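Local structure of glycerate dehydrogenase/glyoxylate reductase (Thermus thermophilus, 2CUK) at residues A103-A108 with L226-G231; L107-A112 with V273-I278; A112-V117 with G222-N227. The protein probably catalyses the NAD(P)H-dependent reduction of hydroxypyruvate and glyoxylate, as a glycerate dehydrogenase/glyoxylate reductase of the D-isomer specific 2-hydroxyacid dehydrogenase family. All coordinates share one frame; numbering follows the deposited sequence.

The three contacts follow one another along helix 99-114, which lies against a parallel six-stranded sheet of the NAD-binding, Rossmann-type domain. Interactions 1 and 2 are centred about 6 Å apart and 2 and 3 about 9 Å, while 1 and 3 are about 11 Å apart. Interactions 1 and 3 both use strand 224-227, met at its end and near its beginning, so helix and strand run in opposite directions; interaction 2 reaches 272-274, one of the two outermost strands of this sheet within the chain. Leu226 and Leu110 join interaction 1 to interaction 2, and Val113 and Val273 join 2 to 3. Each contact also lies within reach of the second subunit, so the helix serves both sheet and dimer.

Interaction 1. Residues A103-A108 with L226-G231; sequences ADLTLA and LNTARG
Thr228 faces the helix with its whole side chain, meeting Thr106 at about a right angle. Its CB lies 3.7 Å from OG1 of Thr106. One step further, OG1 of Thr228 comes within 2.9 Å of the same Thr106 OG1, a probable hydrogen bond. Thr106 OG1 is held chiefly by the carbonyl of Thr102, one turn back, as threonines inside helices often are, with Thr228 OG1 as a further, less certain partner. The other tip of Thr228, CG2, lies 3.5 Å from Thr106 OG1, also rests on Thr106 CA and brushes Leu105 at the edge of the contact. It takes this place because CG2 stands anti to the carbonyl carbon, with OG1 between the backbone N and C (chi1 58°). Threonine suits both positions, offering a hydroxyl to its polar partner and a methyl to the apolar surroundings. One residue before Asn227, Leu226 CD1 packs against the Thr106 carbonyl and lies 4.3 Å from Thr106 CG2. Beyond the strand the chain bends in an Asx turn: Asn227 OD1 accepts from Ala229 N at 3.1 Å, while its ND2 gives an almost straight bond (178°) to Arg230 O. Leu226 and Thr228, at the carboxyl end of a parallel strand, pack on a helix that covers the sheet, as in Rossmann-type folds, where the carboxyl ends of the strands commonly face the dinucleotide.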
loop_
_atom_site.group_PDB
_atom_site.type_symbol
_atom_site.label_atom_id
_atom_site.label_comp_id
_atom_site.label_asym_id
_atom_site.label_seq_id
_atom_site.Cartn_x
_atom_site.Cartn_y
_atom_site.Cartn_z
ATOM N N ALA A 103 5.103 -8.368 6.726
ATOM C CA ALA A 103 4.704 -8.790 5.390
ATOM C C ALA A 103 3.786 -7.736 4.801
ATOM O O ALA A 103 3.854 -7.435 3.608
ATOM C CB ALA A 103 3.981 -10.141 5.451
ATOM N N ASP A 104 2.919 -7.179 5.644
ATOM C CA ASP A 104 1.950 -6.200 5.176
ATOM C C ASP A 104 2.650 -4.969 4.600
ATOM O O ASP A 104 2.301 -4.448 3.550
ATOM C CB ASP A 104 1.076 -5.783 6.358
ATOM C CG ASP A 104 0.003 -6.836 6.594
ATOM O OD1 ASP A 104 -0.141 -7.712 5.741
ATOM O OD2 ASP A 104 -0.668 -6.774 7.622
ATOM N N LEU A 105 3.653 -4.484 5.358
ATOM C CA LEU A 105 4.357 -3.285 4.929
ATOM C C LEU A 105 5.258 -3.554 3.728
ATOM O O LEU A 105 5.528 -2.683 2.908
ATOM C CB LEU A 105 5.188 -2.762 6.097
ATOM C CG LEU A 105 5.910 -1.458 5.747
ATOM C CD1 LEU A 105 5.189 -0.221 6.293
ATOM C CD2 LEU A 105 7.335 -1.404 6.301
ATOM N N THR A 106 5.776 -4.797 3.662
ATOM C CA THR A 106 6.519 -5.170 2.467
ATOM C C THR A 106 5.643 -4.965 1.235
ATOM O O THR A 106 6.041 -4.348 0.256
ATOM C CB THR A 106 6.953 -6.636 2.572
ATOM O OG1 THR A 106 7.793 -6.796 3.720
ATOM C CG2 THR A 106 7.744 -7.037 1.320
ATOM N N LEU A 107 4.424 -5.483 1.313
ATOM C CA LEU A 107 3.473 -5.325 0.223
ATOM C C LEU A 107 3.112 -3.858 0.013
ATOM O O LEU A 107 2.973 -3.409 -1.118
ATOM C CB LEU A 107 2.202 -6.136 0.496
ATOM C CG LEU A 107 2.153 -7.519 -0.163
ATOM C CD1 LEU A 107 2.091 -7.344 -1.669
ATOM C CD2 LEU A 107 3.374 -8.344 0.231
ATOM N N ALA A 108 2.970 -3.111 1.103
ATOM C CA ALA A 108 2.624 -1.696 1.007
ATOM C C ALA A 108 3.701 -0.945 0.216
ATOM O O ALA A 108 3.390 -0.056 -0.577
ATOM C CB ALA A 108 2.479 -1.099 2.401
ATOM N N LEU A 226 13.038 -4.430 -2.994
ATOM C CA LEU A 226 12.370 -4.202 -1.719
ATOM C C LEU A 226 13.230 -4.752 -0.581
ATOM O O LEU A 226 13.792 -5.845 -0.688
ATOM C CB LEU A 226 11.005 -4.902 -1.697
ATOM C CG LEU A 226 9.967 -4.532 -2.760
ATOM C CD1 LEU A 226 8.734 -5.407 -2.586
ATOM C CD2 LEU A 226 9.599 -3.055 -2.641
ATOM N N ASN A 227 13.349 -3.994 0.501
ATOM C CA ASN A 227 14.116 -4.464 1.651
ATOM C C ASN A 227 13.496 -4.016 2.966
ATOM O O ASN A 227 13.558 -2.841 3.329
ATOM C CB ASN A 227 15.572 -3.986 1.586
ATOM C CG ASN A 227 16.418 -4.547 2.724
ATOM O OD1 ASN A 227 16.082 -5.579 3.310
ATOM N ND2 ASN A 227 17.525 -3.879 3.031
ATOM N N THR A 228 12.881 -4.960 3.670
ATOM C CA THR A 228 12.273 -4.673 4.963
ATOM C C THR A 228 12.970 -5.524 6.029
ATOM O O THR A 228 12.502 -5.618 7.165
ATOM C CB THR A 228 10.762 -4.993 4.966
ATOM O OG1 THR A 228 10.558 -6.374 4.634
ATOM C CG2 THR A 228 10.027 -4.110 3.956
ATOM N N ALA A 229 14.099 -6.127 5.652
ATOM C CA ALA A 229 14.876 -6.986 6.552
ATOM C C ALA A 229 15.977 -6.249 7.323
ATOM O O ALA A 229 15.748 -5.768 8.429
ATOM C CB ALA A 229 15.483 -8.145 5.761
ATOM N N ARG A 230 17.176 -6.175 6.748
ATOM C CA ARG A 230 18.294 -5.492 7.400
ATOM C C ARG A 230 18.962 -4.541 6.414
ATOM O O ARG A 230 19.288 -4.927 5.295
ATOM C CB ARG A 230 19.325 -6.503 7.918
ATOM C CG ARG A 230 18.814 -7.462 8.988
ATOM C CD ARG A 230 18.382 -6.721 10.248
ATOM N NE ARG A 230 19.488 -6.015 10.894
ATOM C CZ ARG A 230 20.437 -6.605 11.617
ATOM N NH1 ARG A 230 20.423 -7.919 11.791
ATOM N NH2 ARG A 230 21.400 -5.880 12.171
ATOM N N GLY A 231 19.173 -3.300 6.840
ATOM C CA GLY A 231 19.785 -2.313 5.970
ATOM C C GLY A 231 21.094 -2.718 5.316
ATOM O O GLY A 231 21.291 -2.475 4.122
#

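Interaction 2. Residues L107-A112 with V273-I278; sequences LALLLA and VITPHI
No flat group enters the contact of Leu109 with Val273 and Thr275, whose facing surfaces are mostly methyls. The aromatic ring of the two segments, that of His277, is instead turned to the second subunit, where it meets the ring of Trp132 of that subunit with the planes at about 60°. Leu109 does the reaching from the helix. Its CG stands anti to the carbonyl carbon (chi1 -74°) and CD1 prolongs the chain, while the other branch, Leu109 CD2, turns to 3.7 Å from Val273 CG1, the two side chains crossing obliquely. Leu109 CD2 also lies 4.0 Å from Thr275 CG2, so one leucine methyl is shared between two residues that project from the same side of the strand and its extension. Ile274, between them in sequence, points away, as strand alternation requires. One turn along the helix, the short Ala112 brings CB to 4.4 Å from Val273 CG1, and its small size lets the helix backbone come near the strand. Valine, branched at CB, suits a beta-strand and turns CG1 to the helix. Both branches of Thr275 border the leucine, OG1 at 4.1 Å from Leu109 CD2. Asp253 OD1, which also accepts from the backbone N of Ile278, bonds the threonine hydroxyl and so lets it be buried there. The contact is therefore chiefly apolar, relying on burial and close fit, with no hydrogen bond between the two segments.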
loop_
_atom_site.group_PDB
_atom_site.type_symbol
_atom_site.label_atom_id
_atom_site.label_comp_id
_atom_site.label_asym_id
_atom_site.label_seq_id
_atom_site.Cartn_x
_atom_site.Cartn_y
_atom_site.Cartn_z
ATOM N N LEU A 107 4.424 -5.483 1.313
ATOM C CA LEU A 107 3.473 -5.325 0.223
ATOM C C LEU A 107 3.112 -3.858 0.013
ATOM O O LEU A 107 2.973 -3.409 -1.118
ATOM C CB LEU A 107 2.202 -6.136 0.496
ATOM C CG LEU A 107 2.153 -7.519 -0.163
ATOM C CD1 LEU A 107 2.091 -7.344 -1.669
ATOM C CD2 LEU A 107 3.374 -8.344 0.231
ATOM N N ALA A 108 2.970 -3.111 1.103
ATOM C CA ALA A 108 2.624 -1.696 1.007
ATOM C C ALA A 108 3.701 -0.945 0.216
ATOM O O ALA A 108 3.390 -0.056 -0.577
ATOM C CB ALA A 108 2.479 -1.099 2.401
ATOM N N LEU A 109 4.962 -1.309 0.437
ATOM C CA LEU A 109 6.084 -0.676 -0.254
ATOM C C LEU A 109 6.124 -1.077 -1.727
ATOM O O LEU A 109 6.429 -0.257 -2.595
ATOM C CB LEU A 109 7.411 -1.046 0.428
ATOM C CG LEU A 109 7.705 -0.368 1.773
ATOM C CD1 LEU A 109 8.986 -0.941 2.384
ATOM C CD2 LEU A 109 7.838 1.138 1.566
ATOM N N LEU A 110 5.818 -2.337 -2.013
ATOM C CA LEU A 110 5.803 -2.797 -3.398
ATOM C C LEU A 110 4.771 -1.974 -4.171
ATOM O O LEU A 110 5.056 -1.453 -5.250
ATOM C CB LEU A 110 5.443 -4.286 -3.467
ATOM C CG LEU A 110 5.088 -4.846 -4.852
ATOM C CD1 LEU A 110 6.171 -4.495 -5.862
ATOM C CD2 LEU A 110 4.911 -6.348 -4.761
ATOM N N LEU A 111 3.574 -1.851 -3.604
ATOM C CA LEU A 111 2.499 -1.095 -4.237
ATOM C C LEU A 111 2.817 0.393 -4.268
ATOM O O LEU A 111 2.490 1.080 -5.236
ATOM C CB LEU A 111 1.181 -1.332 -3.498
ATOM C CG LEU A 111 0.580 -2.733 -3.652
ATOM C CD1 LEU A 111 -0.534 -2.947 -2.633
ATOM C CD2 LEU A 111 0.052 -2.888 -5.074
ATOM N N ALA A 112 3.462 0.889 -3.215
ATOM C CA ALA A 112 3.819 2.300 -3.151
ATOM C C ALA A 112 4.736 2.672 -4.315
ATOM O O ALA A 112 4.568 3.715 -4.935
ATOM C CB ALA A 112 4.507 2.604 -1.834
ATOM N N VAL A 273 11.157 4.876 -2.157
ATOM C CA VAL A 273 10.245 5.100 -1.046
ATOM C C VAL A 273 10.929 4.561 0.202
ATOM O O VAL A 273 11.151 3.357 0.336
ATOM C CB VAL A 273 8.878 4.390 -1.274
ATOM C CG1 VAL A 273 8.013 4.481 -0.011
ATOM C CG2 VAL A 273 8.147 5.046 -2.442
ATOM N N ILE A 274 11.295 5.467 1.104
ATOM C CA ILE A 274 11.973 5.082 2.337
ATOM C C ILE A 274 11.086 5.304 3.563
ATOM O O ILE A 274 10.626 6.418 3.817
ATOM C CB ILE A 274 13.295 5.890 2.535
ATOM C CG1 ILE A 274 14.344 5.482 1.493
ATOM C CG2 ILE A 274 13.869 5.628 3.910
ATOM C CD1 ILE A 274 13.822 5.437 0.056
ATOM N N THR A 275 10.837 4.238 4.315
ATOM C CA THR A 275 10.044 4.361 5.531
ATOM C C THR A 275 11.018 4.147 6.685
ATOM O O THR A 275 11.977 3.390 6.563
ATOM C CB THR A 275 8.867 3.353 5.566
ATOM O OG1 THR A 275 9.333 2.038 5.254
ATOM C CG2 THR A 275 7.797 3.763 4.563
ATOM N N PRO A 276 10.787 4.819 7.821
ATOM C CA PRO A 276 11.663 4.715 8.990
ATOM C C PRO A 276 11.601 3.452 9.857
ATOM O O PRO A 276 11.333 3.531 11.052
ATOM C CB PRO A 276 11.315 5.978 9.772
ATOM C CG PRO A 276 9.828 6.078 9.551
ATOM C CD PRO A 276 9.674 5.756 8.073
ATOM N N HIS A 277 11.868 2.298 9.254
ATOM C CA HIS A 277 11.878 1.030 9.982
ATOM C C HIS A 277 10.612 0.821 10.804
ATOM O O HIS A 277 10.667 0.619 12.023
ATOM C CB HIS A 277 13.106 0.977 10.899
ATOM C CG HIS A 277 13.539 -0.410 11.255
ATOM N ND1 HIS A 277 14.603 -0.665 12.095
ATOM C CD2 HIS A 277 13.029 -1.617 10.917
ATOM C CE1 HIS A 277 14.728 -1.969 12.261
ATOM N NE2 HIS A 277 13.785 -2.570 11.557
ATOM N N ILE A 278 9.473 0.861 10.125
ATOM C CA ILE A 278 8.187 0.687 10.778
ATOM C C ILE A 278 7.521 -0.625 10.381
ATOM O O ILE A 278 6.318 -0.805 10.569
ATOM C CB ILE A 278 7.248 1.862 10.440
ATOM C CG1 ILE A 278 7.168 2.047 8.921
ATOM C CG2 ILE A 278 7.759 3.126 11.109
ATOM C CD1 ILE A 278 6.264 3.184 8.468
#

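Interaction 3. Residues A112-V117 with G222-N227; sequences AVARRV and GAILLN
A Schellman motif closes helix 99-114, and just before it Val113 and Ala114 lie against Ile224, an early residue of a central strand in the Rossmann-type sheet. The motif has its two usual bonds, Val117 N to Ala112 O at 3.0 Å and Arg116 N to Val113 O at 3.2 Å, with Arg116 at positive phi (51°) as the C-prime residue. This satisfies last-turn carbonyls and turns the chain toward helix 117-125. Ile224 carries the apolar contact. Its CG1 is anti to the carbonyl carbon (chi1 -65°) and the chain continues extended, so CD1 reaches the helix. Ile224 CD1 sits 3.9 Å from Val113 CG1. Ala114 CB is 4.0 Å from Ile224 CD1, and Ala114 CA is about as near. Val113 and Ile224 meet tip to tip, and Val113 CG1 also has Ile224 CG2 at 4.0 Å, so it touches both branches of the isoleucine. The residue types fit the task: the longer arm of isoleucine, CG1 to CD1, reaches the helix, while its CG2 branch gives Val113 a second surface, and alanine, with a single methyl, lets CD1 come right up to the helix backbone. Strand 224-227 runs between strands 196-199 and 249-252, and Ile224 shares backbone hydrogen bonds with Asp195 and Val197. Arg115, just past the helix, bonds to Ala101 O and Gly279 O of the second subunit, so this helix end lies between the sheet and the dimer interface.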
loop_
_atom_site.group_PDB
_atom_site.type_symbol
_atom_site.label_atom_id
_atom_site.label_comp_id
_atom_site.label_asym_id
_atom_site.label_seq_id
_atom_site.Cartn_x
_atom_site.Cartn_y
_atom_site.Cartn_z
ATOM N N ALA A 112 3.462 0.889 -3.215
ATOM C CA ALA A 112 3.819 2.300 -3.151
ATOM C C ALA A 112 4.736 2.672 -4.315
ATOM O O ALA A 112 4.568 3.715 -4.935
ATOM C CB ALA A 112 4.507 2.604 -1.834
ATOM N N VAL A 113 5.710 1.810 -4.594
ATOM C CA VAL A 113 6.670 2.027 -5.670
ATOM C C VAL A 113 6.073 1.715 -7.041
ATOM O O VAL A 113 6.107 2.548 -7.945
ATOM C CB VAL A 113 7.934 1.145 -5.476
ATOM C CG1 VAL A 113 8.861 1.264 -6.687
ATOM C CG2 VAL A 113 8.669 1.562 -4.217
ATOM N N ALA A 114 5.516 0.515 -7.181
ATOM C CA ALA A 114 4.958 0.061 -8.447
ATOM C C ALA A 114 3.915 1.039 -9.003
ATOM O O ALA A 114 3.857 1.323 -10.193
ATOM C CB ALA A 114 4.321 -1.309 -8.223
ATOM N N ARG A 115 3.048 1.537 -8.100
ATOM C CA ARG A 115 1.961 2.394 -8.577
ATOM C C ARG A 115 2.142 3.862 -8.161
ATOM O O ARG A 115 1.221 4.667 -8.211
ATOM C CB ARG A 115 0.646 1.852 -8.013
ATOM C CG ARG A 115 0.359 0.425 -8.478
ATOM C CD ARG A 115 0.058 0.358 -9.980
ATOM N NE ARG A 115 -0.805 1.474 -10.382
ATOM C CZ ARG A 115 -2.128 1.237 -10.448
ATOM N NH1 ARG A 115 -2.604 0.040 -10.152
ATOM N NH2 ARG A 115 -2.958 2.221 -10.809
ATOM N N ARG A 116 3.375 4.189 -7.727
ATOM C CA ARG A 116 3.718 5.587 -7.463
ATOM C C ARG A 116 2.703 6.277 -6.552
ATOM O O ARG A 116 2.274 7.398 -6.791
ATOM C CB ARG A 116 3.790 6.315 -8.803
ATOM C CG ARG A 116 4.703 5.604 -9.800
ATOM C CD ARG A 116 4.589 6.197 -11.207
ATOM N NE ARG A 116 5.245 7.505 -11.257
ATOM C CZ ARG A 116 5.333 8.103 -12.458
ATOM N NH1 ARG A 116 4.839 7.514 -13.532
ATOM N NH2 ARG A 116 5.893 9.312 -12.550
ATOM N N VAL A 117 2.345 5.613 -5.458
ATOM C CA VAL A 117 1.406 6.168 -4.497
ATOM C C VAL A 117 1.973 7.358 -3.712
ATOM O O VAL A 117 1.322 8.395 -3.596
ATOM C CB VAL A 117 0.931 5.072 -3.522
ATOM C CG1 VAL A 117 -0.001 5.665 -2.473
ATOM C CG2 VAL A 117 0.214 3.974 -4.303
ATOM N N GLY A 222 14.327 -1.953 -15.112
ATOM C CA GLY A 222 12.903 -1.805 -14.878
ATOM C C GLY A 222 12.410 -2.658 -13.719
ATOM O O GLY A 222 11.204 -2.788 -13.510
ATOM N N ALA A 223 13.337 -3.244 -12.964
ATOM C CA ALA A 223 12.978 -4.077 -11.818
ATOM C C ALA A 223 12.825 -3.222 -10.561
ATOM O O ALA A 223 13.266 -2.079 -10.525
ATOM C CB ALA A 223 14.044 -5.145 -11.587
ATOM N N ILE A 224 12.190 -3.789 -9.539
ATOM C CA ILE A 224 11.991 -3.105 -8.266
ATOM C C ILE A 224 12.679 -3.892 -7.149
ATOM O O ILE A 224 12.592 -5.119 -7.104
ATOM C CB ILE A 224 10.494 -3.004 -7.893
ATOM C CG1 ILE A 224 9.755 -2.114 -8.895
ATOM C CG2 ILE A 224 10.357 -2.449 -6.473
ATOM C CD1 ILE A 224 8.245 -2.087 -8.681
ATOM N N LEU A 225 13.360 -3.180 -6.257
ATOM C CA LEU A 225 14.027 -3.807 -5.120
ATOM C C LEU A 225 13.306 -3.433 -3.830
ATOM O O LEU A 225 13.010 -2.262 -3.596
ATOM C CB LEU A 225 15.482 -3.343 -5.014
ATOM C CG LEU A 225 16.205 -3.812 -3.743
ATOM C CD1 LEU A 225 16.435 -5.320 -3.798
ATOM C CD2 LEU A 225 17.532 -3.082 -3.608
ATOM N N LEU A 226 13.038 -4.430 -2.994
ATOM C CA LEU A 226 12.370 -4.202 -1.719
ATOM C C LEU A 226 13.230 -4.752 -0.581
ATOM O O LEU A 226 13.792 -5.845 -0.688
ATOM C CB LEU A 226 11.005 -4.902 -1.697
ATOM C CG LEU A 226 9.967 -4.532 -2.760
ATOM C CD1 LEU A 226 8.734 -5.407 -2.586
ATOM C CD2 LEU A 226 9.599 -3.055 -2.641
ATOM N N ASN A 227 13.349 -3.994 0.501
ATOM C CA ASN A 227 14.116 -4.464 1.651
ATOM C C ASN A 227 13.496 -4.016 2.966
ATOM O O ASN A 227 13.558 -2.841 3.329
ATOM C CB ASN A 227 15.572 -3.986 1.586
ATOM C CG ASN A 227 16.418 -4.547 2.724
ATOM O OD1 ASN A 227 16.082 -5.579 3.310
ATOM N ND2 ASN A 227 17.525 -3.879 3.031
#